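Local coordinates for protein acarbose Kinase Mak1 (Uncultured bacterium, PDB 6WB4) that binds ATP and the antidiabetic drug acarbose and, as a pfkB-family carbohydrate kinase, probably phosphorylates the drug, a reaction linked to acarbose resistance in the human microbiome, at residues Ala216-Arg221 against Gln225-Met230; His182-Asp185 against His191-Phe194. All coordinates share one frame; numbering follows the deposited sequence.

Contact 1 (Ala216-Arg221 against Gln225-Met230); sequences ADVFAR and QFVVVM. With ATP (adenosine-5'-triphosphate), chain H.
An apolar helix-on-strand contact, made without a hydrogen bond, joins V218 and F219 of helix 211-221 to the first residues of strand 226-230, an inner strand of the ten-stranded sheet between strands 200-204 and 236-240. V218 and V227 reach for each other tip to tip, CG1 of V218 lying 3.8 Å from CG2 of V227. CG1 of V218 stands anti to its own backbone N (chi1 168°), and this rotamer turns the branch to the strand. The same CG2 of V227 also takes the far end of the F219 ring, at 3.9 Å from CZ. That ring turns its edge to F226, whose CA lies near the ring plane, 3.7 Å from CZ. A long flat phenylalanine suits the place because it can reach the backbone where the strand starts, while compact branched valines fit between helix and sheet. The axes of 216-221 and 226-230 approach to 9.2 Å and run roughly antiparallel, at 154°, within the beta-alpha-beta unit 200-204, 211-221, 226-230 of the ribokinase-like fold. F226 points its CB away from the helix, and its ring meets those of Y200 and Y277. At the strand's far end the selenomethionine M230 rests its CG 3.3 Å from O3' of the ATP ribose.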
ATOM      1  N   ALA B 216     -36.662  -7.098 -13.754  1.00 87.30           N
ATOM      2  CA  ALA B 216     -38.102  -6.841 -13.695  1.00 79.60           C
ATOM      3  C   ALA B 216     -38.418  -5.953 -12.507  1.00 77.24           C
ATOM      4  O   ALA B 216     -39.204  -5.004 -12.604  1.00 75.44           O
ATOM      5  CB  ALA B 216     -38.868  -8.135 -13.614  1.00 68.67           C
ATOM      6  N   ASP B 217     -37.801  -6.278 -11.381  1.00 69.16           N
ATOM      7  CA  ASP B 217     -37.925  -5.474 -10.186  1.00 76.02           C
ATOM      8  C   ASP B 217     -37.477  -4.033 -10.436  1.00 72.11           C
ATOM      9  O   ASP B 217     -38.147  -3.093 -10.013  1.00 66.58           O
ATOM     10  CB  ASP B 217     -37.103  -6.092  -9.053  1.00 81.63           C
ATOM     11  CG  ASP B 217     -37.159  -5.275  -7.785  1.00 83.04           C
ATOM     12  OD1 ASP B 217     -38.274  -4.979  -7.311  1.00 86.19           O
ATOM     13  OD2 ASP B 217     -36.077  -4.913  -7.275  1.00 88.51           O
ATOM     14  N   VAL B 218     -36.360  -3.864 -11.145  1.00 70.37           N
ATOM     15  CA  VAL B 218     -35.814  -2.527 -11.410  1.00 65.91           C
ATOM     16  C   VAL B 218     -36.763  -1.636 -12.228  1.00 66.18           C
ATOM     17  O   VAL B 218     -36.935  -0.461 -11.912  1.00 62.07           O
ATOM     18  CB  VAL B 218     -34.445  -2.625 -12.130  1.00 77.40           C
ATOM     19  CG1 VAL B 218     -33.993  -1.263 -12.676  1.00 72.63           C
ATOM     20  CG2 VAL B 218     -33.394  -3.200 -11.189  1.00 77.72           C
ATOM     21  N   PHE B 219     -37.390  -2.197 -13.256  1.00 66.80           N
ATOM     22  CA  PHE B 219     -38.371  -1.464 -14.056  1.00 72.46           C
ATOM     23  C   PHE B 219     -39.687  -1.201 -13.314  1.00 82.96           C
ATOM     24  O   PHE B 219     -40.357  -0.195 -13.555  1.00 82.29           O
ATOM     25  CB  PHE B 219     -38.664  -2.216 -15.353  1.00 70.68           C
ATOM     26  CG  PHE B 219     -37.521  -2.206 -16.314  1.00 76.81           C
ATOM     27  CD1 PHE B 219     -36.780  -1.054 -16.510  1.00 80.30           C
ATOM     28  CD2 PHE B 219     -37.195  -3.341 -17.035  1.00 73.08           C
ATOM     29  CE1 PHE B 219     -35.727  -1.036 -17.392  1.00 81.57           C
ATOM     30  CE2 PHE B 219     -36.150  -3.329 -17.926  1.00 68.52           C
ATOM     31  CZ  PHE B 219     -35.412  -2.174 -18.106  1.00 82.10           C
ATOM     32  N   ALA B 220     -40.077  -2.134 -12.453  1.00 88.06           N
ATOM     33  CA  ALA B 220     -41.313  -2.003 -11.685  1.00 84.46           C
ATOM     34  C   ALA B 220     -41.213  -0.883 -10.660  1.00 88.27           C
ATOM     35  O   ALA B 220     -42.145  -0.104 -10.481  1.00 85.62           O
ATOM     36  CB  ALA B 220     -41.663  -3.317 -10.996  1.00 65.45           C
ATOM     37  N   ARG B 221     -40.083  -0.827  -9.966  1.00 93.10           N
ATOM     38  CA  ARG B 221     -39.934   0.088  -8.847  1.00 92.26           C
ATOM     39  C   ARG B 221     -39.093   1.320  -9.185  1.00 87.45           C
ATOM     40  O   ARG B 221     -38.957   2.217  -8.356  1.00 88.95           O
ATOM     41  CB  ARG B 221     -39.315  -0.659  -7.661  1.00 96.92           C
ATOM     42  CG  ARG B 221     -40.208  -1.762  -7.091  1.00 95.66           C
ATOM     43  CD  ARG B 221     -39.606  -2.403  -5.850  1.00100.73           C
ATOM     44  NE  ARG B 221     -39.223  -1.419  -4.842  1.00109.84           N
ATOM     45  CZ  ARG B 221     -40.002  -1.036  -3.834  1.00111.68           C
ATOM     46  NH1 ARG B 221     -41.209  -1.566  -3.693  1.00117.67           N
ATOM     47  NH2 ARG B 221     -39.569  -0.133  -2.964  1.00100.97           N
ATOM     48  N   GLN B 225     -34.624   3.319 -18.054  1.00 65.65           N
ATOM     49  CA  GLN B 225     -35.090   3.098 -19.420  1.00 65.25           C
ATOM     50  C   GLN B 225     -34.580   1.764 -19.934  1.00 62.79           C
ATOM     51  O   GLN B 225     -35.209   1.130 -20.777  1.00 70.34           O
ATOM     52  CB  GLN B 225     -34.632   4.222 -20.347  1.00 72.38           C
ATOM     53  CG  GLN B 225     -35.193   5.586 -20.006  1.00 71.54           C
ATOM     54  CD  GLN B 225     -34.503   6.689 -20.774  1.00 82.77           C
ATOM     55  OE1 GLN B 225     -33.878   6.440 -21.806  1.00 90.29           O
ATOM     56  NE2 GLN B 225     -34.597   7.916 -20.271  1.00 79.99           N
ATOM     57  N   PHE B 226     -33.424   1.350 -19.428  1.00 68.06           N
ATOM     58  CA  PHE B 226     -32.893   0.031 -19.735  1.00 71.70           C
ATOM     59  C   PHE B 226     -31.901  -0.424 -18.666  1.00 66.04           C
ATOM     60  O   PHE B 226     -31.457   0.373 -17.842  1.00 75.00           O
ATOM     61  CB  PHE B 226     -32.220   0.025 -21.117  1.00 71.20           C
ATOM     62  CG  PHE B 226     -31.298   1.188 -21.352  1.00 68.20           C
ATOM     63  CD1 PHE B 226     -29.974   1.126 -20.960  1.00 66.61           C
ATOM     64  CD2 PHE B 226     -31.753   2.339 -21.974  1.00 66.44           C
ATOM     65  CE1 PHE B 226     -29.124   2.194 -21.175  1.00 68.73           C
ATOM     66  CE2 PHE B 226     -30.908   3.405 -22.191  1.00 60.36           C
ATOM     67  CZ  PHE B 226     -29.592   3.332 -21.794  1.00 64.08           C
ATOM     68  N   VAL B 227     -31.557  -1.709 -18.677  1.00 51.91           N
ATOM     69  CA  VAL B 227     -30.593  -2.232 -17.719  1.00 56.72           C
ATOM     70  C   VAL B 227     -29.514  -3.001 -18.458  1.00 60.84           C
ATOM     71  O   VAL B 227     -29.802  -3.938 -19.201  1.00 82.89           O
ATOM     72  CB  VAL B 227     -31.248  -3.159 -16.670  1.00 61.51           C
ATOM     73  CG1 VAL B 227     -30.181  -3.809 -15.802  1.00 61.74           C
ATOM     74  CG2 VAL B 227     -32.232  -2.387 -15.806  1.00 54.82           C
ATOM     75  N   VAL B 228     -28.271  -2.590 -18.274  1.00 55.23           N
ATOM     76  CA  VAL B 228     -27.164  -3.277 -18.912  1.00 64.04           C
ATOM     77  C   VAL B 228     -26.451  -4.204 -17.944  1.00 67.63           C
ATOM     78  O   VAL B 228     -25.846  -3.756 -16.965  1.00 63.68           O
ATOM     79  CB  VAL B 228     -26.148  -2.286 -19.490  1.00 62.65           C
ATOM     80  CG1 VAL B 228     -25.011  -3.040 -20.172  1.00 64.26           C
ATOM     81  CG2 VAL B 228     -26.838  -1.336 -20.464  1.00 59.99           C
ATOM     82  N   VAL B 229     -26.524  -5.502 -18.227  1.00 67.06           N
ATOM     83  CA  VAL B 229     -25.830  -6.492 -17.420  1.00 65.56           C
ATOM     84  C   VAL B 229     -24.550  -6.895 -18.110  1.00 70.72           C
ATOM     85  O   VAL B 229     -24.567  -7.383 -19.237  1.00 82.06           O
ATOM     86  CB  VAL B 229     -26.693  -7.739 -17.166  1.00 67.51           C
ATOM     87  CG1 VAL B 229     -25.967  -8.694 -16.235  1.00 65.06           C
ATOM     88  CG2 VAL B 229     -28.042  -7.332 -16.574  1.00 61.57           C
HETATM   89  N   MSE B 230     -23.434  -6.678 -17.432  1.00 73.36           N
HETATM   90  CA  MSE B 230     -22.138  -7.034 -17.982  1.00 76.68           C
HETATM   91  C   MSE B 230     -21.684  -8.387 -17.445  1.00 81.19           C
HETATM   92  O   MSE B 230     -21.874  -8.694 -16.264  1.00 78.34           O
HETATM   93  CB  MSE B 230     -21.128  -5.930 -17.675  1.00 73.78           C
HETATM   94  CG  MSE B 230     -21.341  -4.700 -18.558  1.00 73.01           C
HETATM   95 SE   MSE B 230     -20.745  -3.025 -17.778  1.00 98.73          SE
HETATM   96  CE  MSE B 230     -21.747  -3.126 -16.112  1.00170.65           C
TER
HETATM   97  PG  ATP H 302     -15.410  -3.738 -12.492  0.84197.01           P
HETATM   98  O1G ATP H 302     -14.113  -4.505 -12.366  0.84196.83           O
HETATM   99  O2G ATP H 302     -16.434  -4.049 -11.425  0.84196.21           O
HETATM  100  O3G ATP H 302     -15.234  -2.267 -12.781  0.84190.67           O
HETATM  101  PB  ATP H 302     -16.625  -5.833 -13.927  0.84204.80           P
HETATM  102  O1B ATP H 302     -15.533  -6.775 -13.473  0.84204.81           O
HETATM  103  O2B ATP H 302     -17.992  -5.889 -13.283  0.84198.26           O
HETATM  104  O3B ATP H 302     -16.073  -4.321 -13.839  0.84220.98           O
HETATM  105  PA  ATP H 302     -17.126  -7.421 -16.201  0.84214.78           P
HETATM  106  O1A ATP H 302     -18.516  -7.849 -15.788  0.84210.75           O
HETATM  107  O2A ATP H 302     -15.957  -8.347 -15.954  0.84212.69           O
HETATM  108  O3A ATP H 302     -16.810  -5.997 -15.518  0.84214.41           O
HETATM  109  O5' ATP H 302     -17.146  -7.025 -17.767  0.84144.03           O
HETATM  110  C5' ATP H 302     -17.662  -5.758 -18.184  0.84137.72           C
HETATM  111  C4' ATP H 302     -17.719  -5.626 -19.707  0.84129.89           C
HETATM  112  O4' ATP H 302     -16.405  -5.506 -20.264  0.84128.41           O
HETATM  113  C3' ATP H 302     -18.384  -6.816 -20.384  0.84126.90           C
HETATM  114  O3' ATP H 302     -19.737  -6.520 -20.732  0.84129.06           O
HETATM  115  C2' ATP H 302     -17.567  -7.067 -21.635  0.84124.80           C
HETATM  116  O2' ATP H 302     -18.225  -6.535 -22.791  0.84118.30           O
HETATM  117  C1' ATP H 302     -16.244  -6.360 -21.400  0.84128.33           C
HETATM  118  N9  ATP H 302     -15.299  -7.442 -21.045  0.84133.46           N
HETATM  119  C8  ATP H 302     -14.890  -7.751 -19.798  0.84136.46           C
HETATM  120  N7  ATP H 302     -14.039  -8.808 -19.805  0.84135.31           N
HETATM  121  C5  ATP H 302     -13.903  -9.195 -21.087  0.84131.94           C
HETATM  122  C6  ATP H 302     -13.149 -10.246 -21.802  0.84125.83           C
HETATM  123  N6  ATP H 302     -12.358 -11.110 -21.124  0.84124.55           N
HETATM  124  N1  ATP H 302     -13.281 -10.309 -23.146  0.84125.78           N
HETATM  125  C2  ATP H 302     -14.065  -9.450 -23.826  0.84122.95           C
HETATM  126  N3  ATP H 302     -14.777  -8.471 -23.244  0.84120.33           N
HETATM  127  C4  ATP H 302     -14.736  -8.295 -21.902  0.84129.16           C

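Contact 2 (His182-Asp185 against His191-Phe194); sequences HDWD and HKDF. With AC1 (4,6-dideoxy-4-{[(1S,4R,5S,6S)-4,5,6-trihydroxy-3-(hydroxymethyl)cyclohex-2-en-1-yl]amino}-alpha-D-glucopyranose), chain D; GLC (alpha-D-glucopyranose), chain C.
The indole of W184 and the imidazole of H191 lie face against face in an offset stack, the five-membered ring of W184 and the H191 ring having centroids 3.9 Å apart and planes tilted by 29°. Over one face of the H191 ring sits CD1 of W184, displaced toward the rim; over one face of the indole come CG and CB of H191, the CB adding a CH-pi contact 3.5 Å from the centroid of the five-membered ring. At the edge of the imidazole, near its plane, lies O3 of the glucose, hydrogen-bonded to NE2 of H191 at 3.2 Å. Histidine thus offers both a flat face for the indole and an edge nitrogen for the sugar. The two side chains slide past each other in opposite directions, W184 with CG anti to its backbone N (chi1 -179°), which extends the indole across the histidine. Its benzo end goes on to K192, whose aliphatic CG lies 4.0 Å from CZ2 of W184 while the ammonium group forms a salt bridge with D189. Tryptophan suits this place because it offers a broad apolar face and an N-H as well: NE1 is hydrogen-bonded to the carbonyl oxygen of A188, which helps fix the rotation of the ring. Beside the stack, D183 grips the acarviosine unit (AC1), which R126 and H62 also bind. A carboxylate suits D183 because one oxygen can accept from two sugar hydroxyls: OD1 takes a bond from O3 of AC1 at 3.0 Å and a weak one from O2 of AC1 at 2.9 Å. H182 brings its CD2 to 3.7 Å from C6 of AC1. W184, tethered to A188, probably acts as a second-shell residue backing H191; H191 and D183 hydrogen-bond neighbouring units of the drug, consistent with a pocket that recognises hydroxyl-rich sugar.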
ATOM      1  N   HIS B 182     -22.216  -2.424  -9.951  1.00 59.87           N
ATOM      2  CA  HIS B 182     -21.171  -3.431  -9.794  1.00 62.17           C
ATOM      3  C   HIS B 182     -21.754  -4.755  -9.323  1.00 63.30           C
ATOM      4  O   HIS B 182     -22.844  -5.145  -9.750  1.00 64.13           O
ATOM      5  CB  HIS B 182     -20.096  -2.921  -8.834  1.00 52.50           C
ATOM      6  CG  HIS B 182     -19.492  -1.628  -9.272  1.00 63.32           C
ATOM      7  ND1 HIS B 182     -18.691  -1.523 -10.389  1.00 62.75           N
ATOM      8  CD2 HIS B 182     -19.611  -0.374  -8.774  1.00 68.47           C
ATOM      9  CE1 HIS B 182     -18.327  -0.262 -10.548  1.00 50.24           C
ATOM     10  NE2 HIS B 182     -18.872   0.455  -9.581  1.00 48.66           N
ATOM     11  N   ASP B 183     -21.031  -5.450  -8.455  1.00 70.08           N
ATOM     12  CA  ASP B 183     -21.505  -6.734  -7.960  1.00 75.74           C
ATOM     13  C   ASP B 183     -22.619  -6.525  -6.939  1.00 82.22           C
ATOM     14  O   ASP B 183     -22.374  -6.403  -5.745  1.00 91.79           O
ATOM     15  CB  ASP B 183     -20.347  -7.529  -7.358  1.00 75.03           C
ATOM     16  CG  ASP B 183     -19.609  -6.747  -6.302  1.00 91.21           C
ATOM     17  OD1 ASP B 183     -19.600  -5.508  -6.419  1.00102.79           O
ATOM     18  OD2 ASP B 183     -19.062  -7.350  -5.354  1.00 91.51           O
ATOM     19  N   TRP B 184     -23.852  -6.501  -7.427  1.00 90.89           N
ATOM     20  CA  TRP B 184     -25.024  -6.338  -6.576  1.00 82.26           C
ATOM     21  C   TRP B 184     -25.824  -7.626  -6.660  1.00 84.69           C
ATOM     22  O   TRP B 184     -25.978  -8.179  -7.744  1.00 92.19           O
ATOM     23  CB  TRP B 184     -25.858  -5.132  -7.026  1.00 72.84           C
ATOM     24  CG  TRP B 184     -27.089  -4.874  -6.195  1.00 71.89           C
ATOM     25  CD1 TRP B 184     -27.163  -4.834  -4.837  1.00 73.67           C
ATOM     26  CD2 TRP B 184     -28.420  -4.616  -6.678  1.00 67.53           C
ATOM     27  NE1 TRP B 184     -28.454  -4.567  -4.439  1.00 77.21           N
ATOM     28  CE2 TRP B 184     -29.244  -4.434  -5.549  1.00 71.92           C
ATOM     29  CE3 TRP B 184     -28.993  -4.530  -7.951  1.00 67.84           C
ATOM     30  CZ2 TRP B 184     -30.611  -4.167  -5.656  1.00 63.78           C
ATOM     31  CZ3 TRP B 184     -30.352  -4.261  -8.055  1.00 64.96           C
ATOM     32  CH2 TRP B 184     -31.142  -4.083  -6.916  1.00 66.16           C
ATOM     33  N   ASP B 185     -26.316  -8.119  -5.525  1.00 87.10           N
ATOM     34  CA  ASP B 185     -27.001  -9.415  -5.513  1.00 86.47           C
ATOM     35  C   ASP B 185     -28.456  -9.288  -5.929  1.00 86.83           C
ATOM     36  O   ASP B 185     -29.130 -10.290  -6.181  1.00 92.32           O
ATOM     37  CB  ASP B 185     -26.932 -10.075  -4.132  1.00 84.81           C
ATOM     38  CG  ASP B 185     -27.352  -9.144  -3.007  1.00 92.23           C
ATOM     39  OD1 ASP B 185     -28.217  -8.270  -3.227  1.00 85.34           O
ATOM     40  OD2 ASP B 185     -26.841  -9.320  -1.881  1.00103.15           O
ATOM     41  N   HIS B 191     -28.158  -0.552  -2.362  1.00 68.56           N
ATOM     42  CA  HIS B 191     -28.050  -0.152  -3.762  1.00 66.87           C
ATOM     43  C   HIS B 191     -29.351   0.368  -4.369  1.00 67.90           C
ATOM     44  O   HIS B 191     -29.334   1.034  -5.400  1.00 82.99           O
ATOM     45  CB  HIS B 191     -27.567  -1.336  -4.605  1.00 57.79           C
ATOM     46  CG  HIS B 191     -26.334  -1.996  -4.076  1.00 68.88           C
ATOM     47  ND1 HIS B 191     -26.307  -2.670  -2.875  1.00 74.26           N
ATOM     48  CD2 HIS B 191     -25.085  -2.099  -4.592  1.00 65.71           C
ATOM     49  CE1 HIS B 191     -25.097  -3.158  -2.671  1.00 64.48           C
ATOM     50  NE2 HIS B 191     -24.337  -2.823  -3.698  1.00 64.10           N
ATOM     51  N   LYS B 192     -30.471   0.068  -3.729  1.00 66.44           N
ATOM     52  CA  LYS B 192     -31.774   0.226  -4.367  1.00 75.40           C
ATOM     53  C   LYS B 192     -32.075   1.657  -4.832  1.00 70.52           C
ATOM     54  O   LYS B 192     -32.626   1.850  -5.918  1.00 65.61           O
ATOM     55  CB  LYS B 192     -32.865  -0.282  -3.424  1.00 75.21           C
ATOM     56  CG  LYS B 192     -33.023  -1.802  -3.463  1.00 71.53           C
ATOM     57  CD  LYS B 192     -34.010  -2.302  -2.420  1.00 74.15           C
ATOM     58  CE  LYS B 192     -34.045  -3.825  -2.364  1.00 70.68           C
ATOM     59  NZ  LYS B 192     -34.912  -4.321  -1.260  1.00 61.72           N
ATOM     60  N   ASP B 193     -31.695   2.653  -4.036  1.00 61.11           N
ATOM     61  CA  ASP B 193     -31.892   4.047  -4.425  1.00 61.30           C
ATOM     62  C   ASP B 193     -31.257   4.341  -5.785  1.00 72.07           C
ATOM     63  O   ASP B 193     -31.810   5.078  -6.603  1.00 74.69           O
ATOM     64  CB  ASP B 193     -31.299   4.986  -3.376  1.00 59.30           C
ATOM     65  CG  ASP B 193     -32.278   5.328  -2.273  1.00 60.73           C
ATOM     66  OD1 ASP B 193     -33.493   5.368  -2.550  1.00 61.58           O
ATOM     67  OD2 ASP B 193     -31.828   5.580  -1.136  1.00 55.97           O
ATOM     68  N   PHE B 194     -30.086   3.759  -6.014  1.00 71.37           N
ATOM     69  CA  PHE B 194     -29.372   3.914  -7.268  1.00 59.23           C
ATOM     70  C   PHE B 194     -30.011   3.081  -8.375  1.00 63.22           C
ATOM     71  O   PHE B 194     -30.171   3.546  -9.510  1.00 59.61           O
ATOM     72  CB  PHE B 194     -27.913   3.506  -7.100  1.00 56.06           C
ATOM     73  CG  PHE B 194     -27.164   4.304  -6.067  1.00 59.34           C
ATOM     74  CD1 PHE B 194     -26.575   5.509  -6.395  1.00 57.33           C
ATOM     75  CD2 PHE B 194     -27.014   3.826  -4.778  1.00 62.94           C
ATOM     76  CE1 PHE B 194     -25.869   6.231  -5.452  1.00 55.84           C
ATOM     77  CE2 PHE B 194     -26.304   4.541  -3.833  1.00 54.71           C
ATOM     78  CZ  PHE B 194     -25.731   5.745  -4.171  1.00 53.03           C
TER
HETATM   79  C1  AC1 D   3     -19.492  -1.775  -4.183  0.91124.36           C
HETATM   80  O2  AC1 D   3     -19.440  -4.176  -3.844  0.91138.11           O
HETATM   81  C2  AC1 D   3     -18.951  -3.110  -4.670  0.91132.98           C
HETATM   82  C4A AC1 D   3     -12.336  -3.099  -7.297  0.91108.72           C
HETATM   83  C3  AC1 D   3     -17.428  -3.132  -4.703  0.91130.94           C
HETATM   84  O3  AC1 D   3     -17.024  -4.282  -5.461  0.91128.26           O
HETATM   85  C4  AC1 D   3     -16.824  -1.871  -5.329  0.91123.18           C
HETATM   86  N4A AC1 D   3     -15.446  -1.724  -4.881  0.91126.93           N
HETATM   87  C5  AC1 D   3     -17.586  -0.581  -5.007  0.91109.19           C
HETATM   88  O5  AC1 D   3     -19.000  -0.755  -5.051  0.91116.90           O
HETATM   89  C6  AC1 D   3     -17.248   0.516  -6.009  0.91 89.56           C
HETATM   90  C1B AC1 D   3     -14.409  -2.582  -5.431  0.91124.07           C
HETATM   91  C2B AC1 D   3     -13.010  -1.993  -5.191  0.91122.40           C
HETATM   92  O2B AC1 D   3     -13.106  -0.734  -4.510  0.91126.25           O
HETATM   93  C3B AC1 D   3     -12.199  -1.828  -6.475  0.91117.53           C
HETATM   94  O3B AC1 D   3     -10.823  -1.547  -6.174  0.91124.10           O
HETATM   95  O4  AC1 D   3     -11.420  -3.125  -8.395  0.91111.77           O
HETATM   96  C5B AC1 D   3     -13.741  -3.047  -7.785  0.91106.48           C
HETATM   97  C7B AC1 D   3     -14.708  -2.863  -6.890  0.91114.54           C
HETATM   98  C6B AC1 D   3     -14.090  -3.151  -9.247  0.91111.31           C
HETATM   99  O6B AC1 D   3     -15.029  -2.112  -9.564  0.91112.72           O
HETATM  100  C1  GLC C   2     -21.654  -0.303   0.337  0.91126.30           C
HETATM  101  C2  GLC C   2     -22.173  -1.407  -0.581  0.91122.82           C
HETATM  102  C3  GLC C   2     -21.015  -2.058  -1.333  0.91121.55           C
HETATM  103  C4  GLC C   2     -20.243  -0.975  -2.087  0.91121.10           C
HETATM  104  C5  GLC C   2     -19.764   0.086  -1.095  0.91116.73           C
HETATM  105  C6  GLC C   2     -18.984   1.195  -1.794  0.91105.13           C
HETATM  106  O2  GLC C   2     -22.896  -2.381   0.185  0.91120.65           O
HETATM  107  O3  GLC C   2     -21.521  -3.064  -2.222  0.91117.68           O
HETATM  108  O4  GLC C   2     -19.143  -1.533  -2.814  0.91123.18           O
HETATM  109  O5  GLC C   2     -20.891   0.653  -0.415  0.91124.03           O
HETATM  110  O6  GLC C   2     -18.583   2.176  -0.829  0.91100.24           O

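From the N terminus, the chain leaves strand 176-180 and enters contact 2, which closes the loop between 182-185 and segment 191-194, which leads into helix 192-195, over five intervening residues. It then passes through strand 200-204 and helix 211-221 before contact 1 closes a tighter turn of three residues onto strand 226-230. The two contacts follow in series, neither nested nor crossed, with centres about 11 Å apart and no touch between them. Contact 2 ties a loop beyond one strand to the helix before the next, on the sugar side; contact 1 ties a helix to its following strand, whose end reaches ATP. H182, at the nucleotide as well as the sugar, bridges the two sites.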